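Local structure of protein (4-hydroxybenzoyl COA thioesterase) (1BVQ) at residues R3-Q8 with R36-K41; G58-S63 with I116-M121; C64-V69 with L109-D114. The protein hydrolyses 4-hydroxybenzoyl-CoA to 4-hydroxybenzoate and coenzyme A, the last step in making 4-hydroxybenzoate from 4-chlorobenzoate. All blocks are in the same frame, centred on the assembly; numbering follows the deposited sequence.

Contact 1 of 3, residues R3-Q8 with R36-K41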
loop_
_atom_site.group_PDB
_atom_site.type_symbol
_atom_site.label_atom_id
_atom_site.label_comp_id
_atom_site.label_asym_id
_atom_site.label_seq_id
_atom_site.Cartn_x
_atom_site.Cartn_y
_atom_site.Cartn_z
ATOM N N ARG A 3 27.928 -2.923 -11.100
ATOM C CA ARG A 3 27.413 -4.195 -10.642
ATOM C C ARG A 3 26.625 -3.992 -9.356
ATOM O O ARG A 3 25.639 -4.704 -9.107
ATOM C CB ARG A 3 28.418 -5.353 -10.640
ATOM C CG ARG A 3 28.433 -6.143 -9.332
ATOM C CD ARG A 3 29.765 -5.972 -8.614
ATOM N NE ARG A 3 29.723 -5.160 -7.391
ATOM C CZ ARG A 3 29.876 -5.644 -6.148
ATOM N NH1 ARG A 3 30.076 -6.952 -5.900
ATOM N NH2 ARG A 3 29.816 -4.802 -5.116
ATOM N N SER A 4 27.096 -3.008 -8.549
ATOM C CA SER A 4 26.467 -2.640 -7.266
ATOM C C SER A 4 25.810 -1.249 -7.350
ATOM O O SER A 4 26.487 -0.239 -7.483
ATOM C CB SER A 4 27.246 -2.984 -6.002
ATOM O OG SER A 4 26.478 -2.672 -4.846
ATOM N N ILE A 5 24.477 -1.201 -7.287
ATOM C CA ILE A 5 23.708 0.041 -7.381
ATOM C C ILE A 5 23.058 0.501 -6.071
ATOM O O ILE A 5 22.441 -0.287 -5.345
ATOM C CB ILE A 5 22.769 -0.031 -8.575
ATOM C CG1 ILE A 5 23.655 -0.320 -9.782
ATOM C CG2 ILE A 5 21.946 1.251 -8.768
ATOM C CD1 ILE A 5 23.252 0.393 -11.051
ATOM N N THR A 6 23.223 1.800 -5.788
ATOM C CA THR A 6 22.679 2.382 -4.575
ATOM C C THR A 6 21.480 3.251 -4.754
ATOM O O THR A 6 21.409 4.099 -5.636
ATOM C CB THR A 6 23.679 3.074 -3.637
ATOM O OG1 THR A 6 24.779 2.210 -3.376
ATOM C CG2 THR A 6 22.947 3.371 -2.306
ATOM N N MET A 7 20.547 3.005 -3.871
ATOM C CA MET A 7 19.306 3.727 -3.858
ATOM C C MET A 7 18.865 4.139 -2.447
ATOM O O MET A 7 18.949 3.379 -1.475
ATOM C CB MET A 7 18.240 2.822 -4.520
ATOM C CG MET A 7 17.081 3.658 -4.913
ATOM S SD MET A 7 15.648 2.749 -5.460
ATOM C CE MET A 7 14.901 2.065 -3.956
ATOM N N GLN A 8 18.371 5.373 -2.350
ATOM C CA GLN A 8 17.882 5.944 -1.102
ATOM C C GLN A 8 16.365 5.977 -1.047
ATOM O O GLN A 8 15.617 6.126 -2.033
ATOM C CB GLN A 8 18.287 7.409 -0.856
ATOM C CG GLN A 8 19.554 7.613 -0.024
ATOM C CD GLN A 8 20.166 8.977 -0.302
ATOM O OE1 GLN A 8 21.358 9.043 -0.692
ATOM N NE2 GLN A 8 19.362 10.041 -0.201
ATOM N N ARG A 36 14.273 -2.935 -9.917
ATOM C CA ARG A 36 13.976 -2.277 -11.173
ATOM C C ARG A 36 14.951 -1.138 -11.423
ATOM O O ARG A 36 15.431 -0.945 -12.534
ATOM C CB ARG A 36 12.465 -1.950 -11.200
ATOM C CG ARG A 36 11.795 -1.730 -12.550
ATOM C CD ARG A 36 10.443 -1.009 -12.436
ATOM N NE ARG A 36 10.541 0.409 -11.975
ATOM C CZ ARG A 36 10.664 1.517 -12.747
ATOM N NH1 ARG A 36 10.716 1.461 -14.093
ATOM N NH2 ARG A 36 10.732 2.726 -12.161
ATOM N N ASN A 37 15.241 -0.385 -10.379
ATOM C CA ASN A 37 16.154 0.720 -10.491
ATOM C C ASN A 37 17.524 0.227 -10.919
ATOM O O ASN A 37 18.233 0.952 -11.611
ATOM C CB ASN A 37 16.350 1.459 -9.141
ATOM C CG ASN A 37 17.379 2.576 -9.249
ATOM O OD1 ASN A 37 17.096 3.533 -9.947
ATOM N ND2 ASN A 37 18.566 2.524 -8.578
ATOM N N TYR A 38 17.894 -0.989 -10.515
ATOM C CA TYR A 38 19.206 -1.550 -10.898
ATOM C C TYR A 38 19.397 -1.723 -12.447
ATOM O O TYR A 38 20.389 -1.332 -13.078
ATOM C CB TYR A 38 19.349 -2.917 -10.221
ATOM C CG TYR A 38 20.627 -3.671 -10.566
ATOM C CD1 TYR A 38 21.768 -3.408 -9.806
ATOM C CD2 TYR A 38 20.702 -4.611 -11.611
ATOM C CE1 TYR A 38 22.982 -4.055 -10.059
ATOM C CE2 TYR A 38 21.915 -5.281 -11.882
ATOM C CZ TYR A 38 23.055 -4.984 -11.106
ATOM O OH TYR A 38 24.271 -5.589 -11.288
ATOM N N PHE A 39 18.435 -2.309 -13.110
ATOM C CA PHE A 39 18.557 -2.494 -14.552
ATOM C C PHE A 39 18.543 -1.179 -15.305
ATOM O O PHE A 39 19.270 -0.951 -16.268
ATOM C CB PHE A 39 17.315 -3.227 -14.889
ATOM C CG PHE A 39 17.448 -4.652 -14.362
ATOM C CD1 PHE A 39 18.570 -5.403 -14.698
ATOM C CD2 PHE A 39 16.472 -5.234 -13.563
ATOM C CE1 PHE A 39 18.705 -6.713 -14.255
ATOM C CE2 PHE A 39 16.582 -6.542 -13.088
ATOM C CZ PHE A 39 17.712 -7.270 -13.450
ATOM N N ILE A 40 17.685 -0.292 -14.867
ATOM C CA ILE A 40 17.602 0.988 -15.512
ATOM C C ILE A 40 18.932 1.682 -15.371
ATOM O O ILE A 40 19.472 2.173 -16.352
ATOM C CB ILE A 40 16.460 1.835 -14.994
ATOM C CG1 ILE A 40 15.179 1.075 -15.242
ATOM C CG2 ILE A 40 16.434 3.142 -15.757
ATOM C CD1 ILE A 40 14.071 1.909 -15.858
ATOM N N LYS A 41 19.460 1.725 -14.151
ATOM C CA LYS A 41 20.755 2.363 -13.908
ATOM C C LYS A 41 21.888 1.663 -14.654
ATOM O O LYS A 41 22.964 2.247 -14.867
ATOM C CB LYS A 41 21.131 2.514 -12.437
ATOM C CG LYS A 41 20.310 3.539 -11.713
ATOM C CD LYS A 41 20.486 4.985 -12.198
ATOM C CE LYS A 41 19.346 5.926 -11.736
ATOM N NZ LYS A 41 19.516 6.480 -10.367
HETATM O O HOH W 1 20.252 4.905 -7.712
#

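Contact 2 of 3, residues G58-S63 with I116-M121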
loop_
_atom_site.group_PDB
_atom_site.type_symbol
_atom_site.label_atom_id
_atom_site.label_comp_id
_atom_site.label_asym_id
_atom_site.label_seq_id
_atom_site.Cartn_x
_atom_site.Cartn_y
_atom_site.Cartn_z
ATOM N N GLY A 58 9.001 -7.844 -17.738
ATOM C CA GLY A 58 9.684 -7.510 -16.498
ATOM C C GLY A 58 10.383 -8.719 -15.893
ATOM O O GLY A 58 10.708 -9.645 -16.635
ATOM N N THR A 59 10.593 -8.694 -14.557
ATOM C CA THR A 59 11.252 -9.769 -13.821
ATOM C C THR A 59 10.569 -10.224 -12.536
ATOM O O THR A 59 11.000 -9.882 -11.425
ATOM C CB THR A 59 12.690 -9.490 -13.450
ATOM O OG1 THR A 59 12.724 -8.318 -12.673
ATOM C CG2 THR A 59 13.520 -9.309 -14.694
ATOM N N PRO A 60 9.512 -11.012 -12.699
ATOM C CA PRO A 60 8.758 -11.543 -11.580
ATOM C C PRO A 60 9.642 -12.284 -10.596
ATOM O O PRO A 60 10.690 -12.853 -10.907
ATOM C CB PRO A 60 7.851 -12.642 -12.129
ATOM C CG PRO A 60 8.252 -12.851 -13.565
ATOM C CD PRO A 60 9.076 -11.640 -13.973
ATOM N N ILE A 61 9.194 -12.293 -9.371
ATOM C CA ILE A 61 9.955 -12.968 -8.364
ATOM C C ILE A 61 9.533 -14.438 -8.221
ATOM O O ILE A 61 8.359 -14.812 -8.264
ATOM C CB ILE A 61 9.894 -11.985 -7.190
ATOM C CG1 ILE A 61 10.921 -12.247 -6.168
ATOM C CG2 ILE A 61 8.506 -11.898 -6.611
ATOM C CD1 ILE A 61 10.891 -13.716 -5.712
ATOM N N VAL A 62 10.527 -15.301 -8.043
ATOM C CA VAL A 62 10.279 -16.750 -7.884
ATOM C C VAL A 62 10.582 -17.215 -6.453
ATOM O O VAL A 62 10.002 -18.133 -5.908
ATOM C CB VAL A 62 10.850 -17.685 -9.005
ATOM C CG1 VAL A 62 10.825 -17.053 -10.398
ATOM C CG2 VAL A 62 12.266 -18.105 -8.788
ATOM N N SER A 63 11.505 -16.537 -5.831
ATOM C CA SER A 63 11.843 -16.913 -4.504
ATOM C C SER A 63 12.579 -15.793 -3.832
ATOM O O SER A 63 13.085 -14.882 -4.468
ATOM C CB SER A 63 12.967 -17.911 -4.730
ATOM O OG SER A 63 12.821 -18.998 -3.943
ATOM N N ILE A 116 15.276 -14.153 -5.938
ATOM C CA ILE A 116 15.501 -14.921 -7.122
ATOM C C ILE A 116 14.406 -14.512 -8.105
ATOM O O ILE A 116 13.222 -14.723 -7.850
ATOM C CB ILE A 116 15.526 -16.443 -6.911
ATOM C CG1 ILE A 116 16.717 -16.846 -6.066
ATOM C CG2 ILE A 116 15.696 -17.222 -8.256
ATOM C CD1 ILE A 116 16.707 -18.401 -5.937
ATOM N N ARG A 117 14.816 -13.897 -9.213
ATOM C CA ARG A 117 13.883 -13.440 -10.234
ATOM C C ARG A 117 14.194 -13.976 -11.624
ATOM O O ARG A 117 15.235 -14.576 -11.857
ATOM C CB ARG A 117 14.070 -11.985 -10.326
ATOM C CG ARG A 117 13.474 -11.275 -9.106
ATOM C CD ARG A 117 13.843 -9.836 -9.251
ATOM N NE ARG A 117 13.328 -8.990 -8.181
ATOM C CZ ARG A 117 12.142 -8.384 -8.171
ATOM N NH1 ARG A 117 11.268 -8.506 -9.167
ATOM N NH2 ARG A 117 11.810 -7.604 -7.110
ATOM N N VAL A 118 13.266 -13.753 -12.545
ATOM C CA VAL A 118 13.407 -14.192 -13.927
ATOM C C VAL A 118 12.832 -13.183 -14.902
ATOM O O VAL A 118 11.920 -12.401 -14.585
ATOM C CB VAL A 118 12.624 -15.464 -14.266
ATOM C CG1 VAL A 118 13.169 -16.736 -13.658
ATOM C CG2 VAL A 118 11.110 -15.358 -14.121
ATOM N N PHE A 119 13.394 -13.217 -16.100
ATOM C CA PHE A 119 12.954 -12.352 -17.158
ATOM C C PHE A 119 11.725 -13.061 -17.631
ATOM O O PHE A 119 11.736 -14.286 -17.723
ATOM C CB PHE A 119 13.973 -12.262 -18.291
ATOM C CG PHE A 119 14.929 -11.216 -17.872
ATOM C CD1 PHE A 119 14.591 -9.876 -18.029
ATOM C CD2 PHE A 119 16.141 -11.546 -17.269
ATOM C CE1 PHE A 119 15.480 -8.887 -17.612
ATOM C CE2 PHE A 119 17.050 -10.574 -16.853
ATOM C CZ PHE A 119 16.703 -9.237 -17.034
ATOM N N ALA A 120 10.664 -12.346 -17.921
ATOM C CA ALA A 120 9.475 -13.064 -18.362
ATOM C C ALA A 120 8.674 -12.392 -19.456
ATOM O O ALA A 120 8.796 -11.204 -19.730
ATOM C CB ALA A 120 8.516 -13.232 -17.199
ATOM N N MET A 121 7.829 -13.188 -20.074
ATOM C CA MET A 121 7.004 -12.669 -21.125
ATOM C C MET A 121 5.637 -13.257 -21.000
ATOM O O MET A 121 5.437 -14.275 -20.327
ATOM C CB MET A 121 7.521 -13.159 -22.490
ATOM C CG MET A 121 9.035 -13.219 -22.609
ATOM S SD MET A 121 9.618 -12.889 -24.314
ATOM C CE MET A 121 8.144 -13.392 -25.263
#

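Contact 3 of 3, residues C64-V69 with L109-D114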
loop_
_atom_site.group_PDB
_atom_site.type_symbol
_atom_site.label_atom_id
_atom_site.label_comp_id
_atom_site.label_asym_id
_atom_site.label_seq_id
_atom_site.Cartn_x
_atom_site.Cartn_y
_atom_site.Cartn_z
ATOM N N CYS A 64 12.662 -15.874 -2.517
ATOM C CA CYS A 64 13.375 -14.834 -1.857
ATOM C C CYS A 64 13.660 -15.186 -0.404
ATOM O O CYS A 64 12.938 -15.910 0.240
ATOM C CB CYS A 64 12.602 -13.580 -2.061
ATOM S SG CYS A 64 11.026 -13.814 -1.243
ATOM N N ASN A 65 14.739 -14.683 0.108
ATOM C CA ASN A 65 15.067 -14.965 1.475
ATOM C C ASN A 65 15.514 -13.633 2.028
ATOM O O ASN A 65 16.351 -12.998 1.389
ATOM C CB ASN A 65 16.192 -16.008 1.473
ATOM C CG ASN A 65 17.173 -15.875 2.613
ATOM O OD1 ASN A 65 18.080 -15.021 2.552
ATOM N ND2 ASN A 65 16.985 -16.716 3.635
ATOM N N ALA A 66 14.947 -13.242 3.197
ATOM C CA ALA A 66 15.248 -11.991 3.879
ATOM C C ALA A 66 15.457 -12.201 5.371
ATOM O O ALA A 66 14.871 -13.084 5.973
ATOM C CB ALA A 66 14.064 -11.051 3.799
ATOM N N SER A 67 16.277 -11.442 5.960
ATOM C CA SER A 67 16.588 -11.399 7.390
ATOM C C SER A 67 16.543 -9.944 7.809
ATOM O O SER A 67 17.143 -9.088 7.155
ATOM C CB SER A 67 18.007 -11.998 7.620
ATOM O OG SER A 67 18.020 -12.886 8.737
ATOM N N PHE A 68 15.820 -9.669 8.879
ATOM C CA PHE A 68 15.725 -8.294 9.401
ATOM C C PHE A 68 16.492 -8.289 10.690
ATOM O O PHE A 68 16.248 -9.095 11.607
ATOM C CB PHE A 68 14.255 -7.867 9.617
ATOM C CG PHE A 68 13.344 -8.128 8.400
ATOM C CD1 PHE A 68 12.875 -9.421 8.144
ATOM C CD2 PHE A 68 12.971 -7.079 7.539
ATOM C CE1 PHE A 68 12.041 -9.675 7.047
ATOM C CE2 PHE A 68 12.134 -7.336 6.437
ATOM C CZ PHE A 68 11.670 -8.635 6.196
ATOM N N VAL A 69 17.432 -7.410 10.795
ATOM C CA VAL A 69 18.174 -7.440 11.969
ATOM C C VAL A 69 17.887 -6.324 12.890
ATOM O O VAL A 69 18.022 -6.518 14.066
ATOM C CB VAL A 69 19.677 -7.421 11.757
ATOM C CG1 VAL A 69 20.241 -8.846 11.707
ATOM C CG2 VAL A 69 20.097 -6.721 10.479
ATOM N N LEU A 109 22.757 -1.858 9.908
ATOM C CA LEU A 109 22.243 -2.652 8.813
ATOM C C LEU A 109 20.824 -3.023 9.220
ATOM O O LEU A 109 20.565 -3.371 10.387
ATOM C CB LEU A 109 23.153 -3.899 8.558
ATOM C CG LEU A 109 22.511 -5.051 7.770
ATOM C CD1 LEU A 109 22.736 -4.893 6.276
ATOM C CD2 LEU A 109 23.102 -6.426 8.154
ATOM N N VAL A 110 19.886 -2.777 8.327
ATOM C CA VAL A 110 18.521 -3.050 8.671
ATOM C C VAL A 110 18.011 -4.338 8.165
ATOM O O VAL A 110 17.266 -5.027 8.848
ATOM C CB VAL A 110 17.635 -1.927 8.180
ATOM C CG1 VAL A 110 16.232 -2.499 8.084
ATOM C CG2 VAL A 110 17.633 -0.903 9.309
ATOM N N MET A 111 18.417 -4.650 6.944
ATOM C CA MET A 111 17.948 -5.885 6.378
ATOM C C MET A 111 18.797 -6.338 5.211
ATOM O O MET A 111 19.515 -5.552 4.579
ATOM C CB MET A 111 16.497 -5.651 5.919
ATOM C CG MET A 111 15.986 -6.700 4.999
ATOM S SD MET A 111 14.873 -5.878 3.868
ATOM C CE MET A 111 13.686 -7.220 3.860
ATOM N N ARG A 112 18.696 -7.634 4.964
ATOM C CA ARG A 112 19.414 -8.264 3.882
ATOM C C ARG A 112 18.425 -9.166 3.214
ATOM O O ARG A 112 17.613 -9.782 3.900
ATOM C CB ARG A 112 20.596 -9.067 4.412
ATOM C CG ARG A 112 21.816 -8.216 4.739
ATOM C CD ARG A 112 22.923 -8.337 3.710
ATOM N NE ARG A 112 24.203 -7.931 4.295
ATOM C CZ ARG A 112 25.366 -8.573 4.119
ATOM N NH1 ARG A 112 25.459 -9.679 3.348
ATOM N NH2 ARG A 112 26.459 -8.064 4.742
ATOM N N ALA A 113 18.472 -9.244 1.888
ATOM C CA ALA A 113 17.528 -10.107 1.200
ATOM C C ALA A 113 18.064 -10.557 -0.141
ATOM O O ALA A 113 18.740 -9.825 -0.854
ATOM C CB ALA A 113 16.233 -9.349 0.899
ATOM N N ASP A 114 17.747 -11.782 -0.465
ATOM C CA ASP A 114 18.159 -12.352 -1.712
ATOM C C ASP A 114 16.867 -12.651 -2.455
ATOM O O ASP A 114 15.996 -13.372 -1.949
ATOM C CB ASP A 114 18.946 -13.659 -1.515
ATOM C CG ASP A 114 20.399 -13.599 -1.228
ATOM O OD1 ASP A 114 20.958 -12.486 -1.448
ATOM O OD2 ASP A 114 20.975 -14.556 -0.841
#

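Contact 1 of 3, residues R3-Q8 with R36-K41
Ile5 and Tyr38 mark the closest backbone approach between strand 4-8 and helix 36-41, whose axes pass 8.6 Å apart with their N-to-C directions at 123°. Ile5, a branched residue suited to a strand, fills this gap with both arms. Its CG1 lies 3.6 Å from CD1 of Tyr38, the isoleucine side chain meeting the tyrosine at about a right angle. Its CG2, anti to the backbone N, is turned instead to the amide of Asn37, 3.6 Å from ND2, while CD1 reaches CB of Lys41. Farther along the strand, the flexible chain of Met7 lays its sulfur against Asn37, SD to CB 4.0 Å. Tyr38 is long enough to carry its hydroxyl back to Arg3, ahead of Ile5 in the chain, where OH donates to O of Arg3, although the position of that oxygen is not secure. Ile5 and Met7 hold their backbones to Thr82 and Ile80 of strand 77-87. One water joins a strand carbonyl to two side-chain nitrogens: it donates to O of Thr6 and accepts from Asn37 ND2, 3.0 Å away, and from Lys41 NZ. Around an apolar centre at Ile5, Asn37 and Lys41 thus reach the Thr6 carbonyl through water.

Contact 2 of 3, residues G58-S63 with I116-M121
The ring of Phe119 takes the methyl of Thr59 over one face: CG2 lies 3.7 Å from the ring centroid and 20° off the normal, a CH-pi contact. The guanidinium of Arg117 has CB of Ile61 over one face, offset toward the rim, and O of Thr59 at its edge. NH1 donates to that oxygen over 2.7 Å, and the acceptor lies within 4° of the guanidinium plane. An extended chain from CG to NE carries the group to this carbonyl, while NE and NH2 form salt bridges with Glu115 and Asp32, so three directions fix its rotation. Threonine suits its place by offering a methyl to the ring. Pro60, which has no N-H to give, rests CD against CB of Ala120, 3.6 Å away, and takes a bond from Val118 N at its carbonyl. Gly58 adopts backbone angles that would press a side chain against the preceding carbonyl, and its O receives Ala120 N. Beyond Pro60, CG2 of Val62 meets CG2 of Ile116 at 3.6 Å. O of Ile116 accepts from Val62 N at 2.8 Å, and Val62 and Ser63 both face Ile116. This is a classic beta bulge between antiparallel strands of the hot-dog fold, placed beside the substrate-binding residues Thr59, Pro60 and Ile61.

Contact 3 of 3, residues C64-V69 with L109-D114
Met111 sets CG anti to its backbone N (chi1 165°), and Phe68 holds CG anti to its carbonyl carbon, beside the backbone N, which brings the thioether and the ring alongside each other, pointing the same way. The two residues form a non-hydrogen-bonded pair in the antiparallel sheet of the hot-dog fold, where strands 64-68 and 109-114 run antiparallel. SD stands 4.9 Å from the ring centroid and 46° off the normal, an oblique Met-aromatic contact. Bends at chi2 and chi3, which an unbranched, flexible methionine can adopt, bring CE toward CB of Ala66, though the position of this methyl is less sure. Ala66 and Ala113, on the same face as Phe68 and Met111, are another non-hydrogen-bonded pair; their CA atoms lie 4.0 Å apart, and alanine is consistent with so close an approach. That face turns toward helix 25-42, whose Leu31 touches both Met111 and Ala113. With an alanine at Phe68, the sulfur of Met111 would probably lose its aromatic neighbour, and the methionine side chain, with a gap where the ring had been, would be freer to turn. Phe68 also packs on Ile61 of the third subunit, and the sheet continues into that subunit through Cys64, Ala66 and Ser67. On the other face stand Asn65, Ser67, Arg112 and Asp114, polar residues fitting a more accessible surface; the carboxylate of Asp114 makes a salt bridge with Arg95. The hydrogen-bonded pairs Asn65-Asp114 and Ser67-Arg112 each exchange two backbone bonds. Just past strand 64-68, CG2 of Val69 touches CD2 of Leu109 at 3.8 Å. Val69 N donates to O of Val110 over 3.1 Å, but approaches from above the carbonyl plane, 41° out of it.

Contacts 2 and 3 are successive lengths of one strand pair, 56-68 with 107-123, their centres 19 Å apart. In chain order, contact 3 falls between the two segments of contact 2, and both touch the third subunit. Contact 1 closes before either opens and joins strand 4-10, which pairs with strand 77-87, to helix 25-42. It meets contact 2 where CZ of Phe39 lies 4.2 Å from CZ of Phe119; its nearest atoms to contact 3 are about 11 Å away. Contact 2 contains substrate-binding residues, with Gly58 about 4 Å from the Trp47 side chain. In contact 3, Phe68's side chain is about 11 Å from that of active-site Asp17, and Asp114's about 4 Å from a bound EPE molecule.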